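Protein YCGM (Escherichia coli, PDB 1NR9) is a putative isomerase with the fumarylacetoacetate hydrolase (FAH) family fold, containing a bound magnesium ion. Local coordinates at residues Ser68-Val73 and Thr105-Gln110; Asp144-Thr149 and Gly162-Met167. All blocks are in the same frame, centred on the assembly; numbering follows the deposited sequence.

Contact 1: Ser68-Val73 and Thr105-Gln110. With MG (magnesium ion), chain E.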
loop_
_atom_site.group_PDB
_atom_site.type_symbol
_atom_site.label_atom_id
_atom_site.label_comp_id
_atom_site.label_asym_id
_atom_site.label_seq_id
_atom_site.Cartn_x
_atom_site.Cartn_y
_atom_site.Cartn_z
ATOM N N SER A 68 -3.646 21.396 -2.258
ATOM C CA SER A 68 -3.411 21.206 -3.690
ATOM C C SER A 68 -3.123 19.757 -4.068
ATOM O O SER A 68 -2.604 18.974 -3.271
ATOM C CB SER A 68 -2.253 22.084 -4.172
ATOM O OG SER A 68 -1.020 21.582 -3.692
ATOM N N VAL A 69 -3.452 19.429 -5.310
ATOM C CA VAL A 69 -3.267 18.095 -5.855
ATOM C C VAL A 69 -2.366 18.233 -7.072
ATOM O O VAL A 69 -2.729 18.920 -8.022
ATOM C CB VAL A 69 -4.641 17.503 -6.285
ATOM C CG1 VAL A 69 -4.479 16.097 -6.836
ATOM C CG2 VAL A 69 -5.583 17.499 -5.088
ATOM N N HIS A 70 -1.197 17.592 -7.049
ATOM C CA HIS A 70 -0.277 17.676 -8.180
ATOM C C HIS A 70 -0.336 16.506 -9.145
ATOM O O HIS A 70 -0.792 15.417 -8.796
ATOM C CB HIS A 70 1.155 17.850 -7.700
ATOM C CG HIS A 70 1.448 19.222 -7.186
ATOM N ND1 HIS A 70 2.734 19.682 -6.982
ATOM C CD2 HIS A 70 0.623 20.224 -6.802
ATOM C CE1 HIS A 70 2.687 20.908 -6.495
ATOM N NE2 HIS A 70 1.418 21.261 -6.376
ATOM N N HIS A 71 0.121 16.747 -10.370
ATOM C CA HIS A 71 0.133 15.717 -11.397
ATOM C C HIS A 71 1.577 15.320 -11.688
ATOM O O HIS A 71 2.482 16.156 -11.656
ATOM C CB HIS A 71 -0.522 16.228 -12.687
ATOM C CG HIS A 71 0.100 17.480 -13.221
ATOM N ND1 HIS A 71 -0.458 18.728 -13.035
ATOM C CD2 HIS A 71 1.265 17.686 -13.882
ATOM C CE1 HIS A 71 0.336 19.646 -13.555
ATOM N NE2 HIS A 71 1.390 19.040 -14.075
ATOM N N GLU A 72 1.789 14.036 -11.943
ATOM C CA GLU A 72 3.107 13.534 -12.274
ATOM C C GLU A 72 2.891 12.529 -13.385
ATOM O O GLU A 72 2.431 11.419 -13.125
ATOM C CB GLU A 72 3.754 12.812 -11.084
ATOM C CG GLU A 72 4.151 13.674 -9.892
ATOM C CD GLU A 72 4.993 12.900 -8.874
ATOM O OE1 GLU A 72 5.363 13.481 -7.826
ATOM O OE2 GLU A 72 5.287 11.708 -9.128
ATOM N N VAL A 73 3.177 12.900 -14.626
ATOM C CA VAL A 73 3.011 11.932 -15.704
ATOM C C VAL A 73 4.169 10.960 -15.521
ATOM O O VAL A 73 5.278 11.376 -15.174
ATOM C CB VAL A 73 3.089 12.585 -17.114
ATOM C CG1 VAL A 73 4.465 13.162 -17.356
ATOM C CG2 VAL A 73 2.730 11.548 -18.182
ATOM N N THR A 105 -0.630 13.301 -6.393
ATOM C CA THR A 105 -0.163 13.445 -5.027
ATOM C C THR A 105 -0.644 14.708 -4.324
ATOM O O THR A 105 -0.798 15.757 -4.947
ATOM C CB THR A 105 1.392 13.382 -4.967
ATOM O OG1 THR A 105 1.875 14.300 -3.979
ATOM C CG2 THR A 105 2.003 13.714 -6.313
ATOM N N LEU A 106 -0.902 14.586 -3.023
ATOM C CA LEU A 106 -1.337 15.713 -2.198
ATOM C C LEU A 106 -0.088 16.390 -1.595
ATOM O O LEU A 106 0.303 16.076 -0.460
ATOM C CB LEU A 106 -2.250 15.213 -1.072
ATOM C CG LEU A 106 -3.639 14.700 -1.477
ATOM C CD1 LEU A 106 -4.375 14.171 -0.253
ATOM C CD2 LEU A 106 -4.441 15.837 -2.115
ATOM N N ARG A 107 0.515 17.320 -2.348
ATOM C CA ARG A 107 1.740 18.004 -1.922
ATOM C C ARG A 107 1.712 18.623 -0.542
ATOM O O ARG A 107 2.610 18.387 0.260
ATOM C CB ARG A 107 2.156 19.080 -2.926
ATOM C CG ARG A 107 2.331 18.586 -4.344
ATOM C CD ARG A 107 3.266 17.387 -4.495
ATOM N NE ARG A 107 4.674 17.686 -4.250
ATOM C CZ ARG A 107 5.659 16.815 -4.459
ATOM N NH1 ARG A 107 5.385 15.599 -4.918
ATOM N NH2 ARG A 107 6.918 17.153 -4.198
ATOM N N ASP A 108 0.702 19.430 -0.259
ATOM C CA ASP A 108 0.607 20.056 1.056
ATOM C C ASP A 108 0.755 18.993 2.155
ATOM O O ASP A 108 1.605 19.105 3.044
ATOM C CB ASP A 108 -0.736 20.779 1.184
ATOM C CG ASP A 108 -0.818 22.013 0.298
ATOM O OD1 ASP A 108 -0.127 22.032 -0.741
ATOM O OD2 ASP A 108 -1.574 22.956 0.632
ATOM N N VAL A 109 -0.066 17.952 2.063
ATOM C CA VAL A 109 -0.051 16.853 3.018
ATOM C C VAL A 109 1.292 16.143 3.092
ATOM O O VAL A 109 1.743 15.762 4.178
ATOM C CB VAL A 109 -1.097 15.803 2.655
ATOM C CG1 VAL A 109 -0.974 14.617 3.599
ATOM C CG2 VAL A 109 -2.495 16.417 2.694
ATOM N N GLN A 110 1.917 15.950 1.935
ATOM C CA GLN A 110 3.207 15.279 1.874
ATOM C C GLN A 110 4.263 16.071 2.627
ATOM O O GLN A 110 5.065 15.502 3.372
ATOM C CB GLN A 110 3.655 15.112 0.431
ATOM C CG GLN A 110 4.451 13.851 0.206
ATOM C CD GLN A 110 5.391 13.966 -0.958
ATOM O OE1 GLN A 110 5.046 14.533 -1.992
ATOM N NE2 GLN A 110 6.594 13.419 -0.805
HETATM MG MG MG E . 6.685 10.292 -7.803
HETATM O O HOH W 1 6.112 8.110 -8.954
#
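His-70 and Thr-105 form a single antiparallel hydrogen-bonded bridge: His-70 N gives to Thr-105 O at 2.8 Å, and Thr-105 N returns a bond to His-70 O at 3.2 Å. This joins the start of strand 69-79 to the turn leading into helix 107-116, beside the metal site of the FAH-type fold. Leu-106 occupies the N-cap position, and its CD2 lies alongside Val-69 CG2 at 3.6 Å, the two side chains pointing the same way. The poorly ordered Arg-107 chain passes over one face of the His-70 ring, modelled too close there, so the detail is doubtful. Its bends at chi2 and chi3 turn the guanidinium toward Glu-72. Arg-107 NH1 makes a long salt bridge, 3.6 Å, to Glu-72 OE1, the carboxylate turned 52° from the guanidinium. Lys-124 NZ forms a salt bridge to the same oxygen. At the outer end, Ser-68 OG donates to Asp-108 OD1 at 3.1 Å, reaching it from above the carboxylate plane. The other oxygen of Glu-72, OE2, binds the magnesium ion at 2.4 Å, with Asp-103 and a water as further ligands.

Contact 2: Asp144-Thr149 and Gly162-Met167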
loop_
_atom_site.group_PDB
_atom_site.type_symbol
_atom_site.label_atom_id
_atom_site.label_comp_id
_atom_site.label_asym_id
_atom_site.label_seq_id
_atom_site.Cartn_x
_atom_site.Cartn_y
_atom_site.Cartn_z
ATOM N N ASP A 144 11.770 2.187 -28.048
ATOM C CA ASP A 144 12.544 1.795 -26.881
ATOM C C ASP A 144 11.973 2.373 -25.595
ATOM O O ASP A 144 12.118 3.569 -25.308
ATOM C CB ASP A 144 14.006 2.221 -27.047
ATOM C CG ASP A 144 14.831 2.002 -25.786
ATOM O OD1 ASP A 144 14.457 1.135 -24.962
ATOM O OD2 ASP A 144 15.864 2.690 -25.630
ATOM N N PRO A 145 11.313 1.523 -24.796
ATOM C CA PRO A 145 10.738 2.002 -23.543
ATOM C C PRO A 145 11.732 2.894 -22.816
ATOM O O PRO A 145 11.375 3.963 -22.330
ATOM C CB PRO A 145 10.463 0.714 -22.789
ATOM C CG PRO A 145 10.108 -0.234 -23.884
ATOM C CD PRO A 145 11.145 0.065 -24.935
ATOM N N GLN A 146 12.991 2.471 -22.775
ATOM C CA GLN A 146 14.009 3.243 -22.071
ATOM C C GLN A 146 14.306 4.576 -22.728
ATOM O O GLN A 146 15.059 5.398 -22.188
ATOM C CB GLN A 146 15.300 2.449 -21.939
ATOM C CG GLN A 146 16.216 3.031 -20.888
ATOM C CD GLN A 146 15.568 3.049 -19.509
ATOM O OE1 GLN A 146 15.371 1.993 -18.888
ATOM N NE2 GLN A 146 15.220 4.243 -19.026
ATOM N N ASN A 147 13.714 4.788 -23.898
ATOM C CA ASN A 147 13.902 6.039 -24.626
ATOM C C ASN A 147 12.583 6.460 -25.267
ATOM O O ASN A 147 12.482 6.650 -26.483
ATOM C CB ASN A 147 14.992 5.881 -25.680
ATOM C CG ASN A 147 15.376 7.200 -26.318
ATOM O OD1 ASN A 147 15.509 8.226 -25.637
ATOM N ND2 ASN A 147 15.569 7.181 -27.631
ATOM N N THR A 148 11.581 6.604 -24.404
ATOM C CA THR A 148 10.233 6.988 -24.788
ATOM C C THR A 148 9.883 8.395 -24.300
ATOM O O THR A 148 10.347 8.842 -23.246
ATOM C CB THR A 148 9.210 5.961 -24.234
ATOM O OG1 THR A 148 9.215 4.796 -25.066
ATOM C CG2 THR A 148 7.810 6.545 -24.179
ATOM N N THR A 149 9.059 9.076 -25.094
ATOM C CA THR A 149 8.607 10.435 -24.821
ATOM C C THR A 149 7.417 10.504 -23.865
ATOM O O THR A 149 6.429 9.800 -24.051
ATOM C CB THR A 149 8.239 11.129 -26.151
ATOM O OG1 THR A 149 9.391 11.819 -26.645
ATOM C CG2 THR A 149 7.072 12.104 -25.977
ATOM N N GLY A 162 9.660 15.228 -21.375
ATOM C CA GLY A 162 10.918 14.572 -21.083
ATOM C C GLY A 162 10.951 13.250 -21.815
ATOM O O GLY A 162 10.001 12.911 -22.527
ATOM N N THR A 163 12.036 12.501 -21.649
ATOM C CA THR A 163 12.182 11.193 -22.289
ATOM C C THR A 163 12.585 10.157 -21.238
ATOM O O THR A 163 13.124 10.494 -20.177
ATOM C CB THR A 163 13.264 11.221 -23.397
ATOM O OG1 THR A 163 13.353 9.937 -24.024
ATOM C CG2 THR A 163 14.614 11.566 -22.809
ATOM N N THR A 164 12.330 8.894 -21.535
ATOM C CA THR A 164 12.663 7.833 -20.606
ATOM C C THR A 164 14.167 7.699 -20.394
ATOM O O THR A 164 14.621 7.125 -19.402
ATOM C CB THR A 164 12.112 6.528 -21.110
ATOM O OG1 THR A 164 10.743 6.724 -21.464
ATOM C CG2 THR A 164 12.205 5.473 -20.038
ATOM N N ALA A 165 14.942 8.234 -21.326
ATOM C CA ALA A 165 16.387 8.168 -21.216
ATOM C C ALA A 165 16.911 8.998 -20.031
ATOM O O ALA A 165 18.037 8.793 -19.579
ATOM C CB ALA A 165 17.018 8.646 -22.517
ATOM N N ASP A 166 16.101 9.923 -19.521
ATOM C CA ASP A 166 16.526 10.765 -18.400
ATOM C C ASP A 166 16.279 10.147 -17.023
ATOM O O ASP A 166 16.406 10.822 -15.997
ATOM C CB ASP A 166 15.837 12.133 -18.454
ATOM C CG ASP A 166 16.169 12.908 -19.712
ATOM O OD1 ASP A 166 17.363 12.978 -20.073
ATOM O OD2 ASP A 166 15.230 13.457 -20.333
HETATM N N MSE A 167 15.912 8.870 -16.999
HETATM C CA MSE A 167 15.662 8.166 -15.746
HETATM C C MSE A 167 16.995 7.886 -15.060
HETATM O O MSE A 167 17.964 7.525 -15.726
HETATM C CB MSE A 167 14.984 6.836 -16.041
HETATM C CG MSE A 167 13.587 6.675 -15.497
HETATM SE SE MSE A 167 12.888 4.949 -16.041
HETATM C CE MSE A 167 12.827 4.049 -14.347
#
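Thr-149 and Thr-163 face each other as an antiparallel non-hydrogen-bonded pair, CA to CA 4.4 Å, where strands 149-154 and 157-163 of the four-stranded antiparallel sheet meet at the open end of their hairpin. Beyond this pair the chains leave regular strand geometry: 144-149 is a loop opening with an Asx turn, in which Asp-144 OD1 accepts from Gln-146 N, and 164-166 is a short 3-10 segment.

The backbone-centred polar bonds converge on Thr-148 O. It accepts from Thr-164 N at 2.6 Å and from Thr-164 OG1 at 2.8 Å, so one residue grips the carbonyl through both its amide and its hydroxyl. The chi1 of Thr-164 (-49°) explains the double grip, because it places OG1 anti to the carbonyl carbon and beside the residue's own N. Thr-163 CA adds a CA-H...O contact to the same oxygen at 3.1 Å.

Among side-chain bonds, Gln-146 is the long reach. Its CG is anti to the backbone N and its chain bends at chi2, which carries NE2 to Thr-164 O at 3.0 Å. The acceptor lies in the amide plane of Gln-146, yet the donor stands above the carbonyl plane. Met-167 N comes to that carbonyl from its opposite face. Gln-146 OE1 accepts from Ile-171 N, so OE1 is held by the start of helix 171-178 and NE2 by Thr-164 O.

The remaining contacts are van der Waals. Thr-148 and Thr-164 lie side by side, pointing the same way, while Thr-148 OG1 forms a hydrogen bond with Asp-212 OD1. Ala-165 CB rests 3.5 Å from Asn-147 OD1. The selenium of selenomethionine Met-167 lies beyond Gln-146 NE2, SE to NE2 3.9 Å.

How the contacts relate
The two contacts follow one another along the chain, contact 1 closing before contact 2 opens, and both belong to the FAH-type region of the protein. Their centres are 23 Å apart and their nearest atoms about 7 Å, without touching. Contact 1 belongs to the mixed sheet, through strand 69-79, and to helix 107-116; contact 2 belongs to the four-stranded antiparallel sheet, through strands 149-154 and 157-163. The strand of contact 1 packs on the sheet of contact 2: His-71 touches Leu-152 and Val-154, and Val-73 N bonds to Gln-160 OE1. Contact 1 supplies a magnesium ligand directly, whereas in contact 2 the Met-167 side chain stays about 11 Å from the ion.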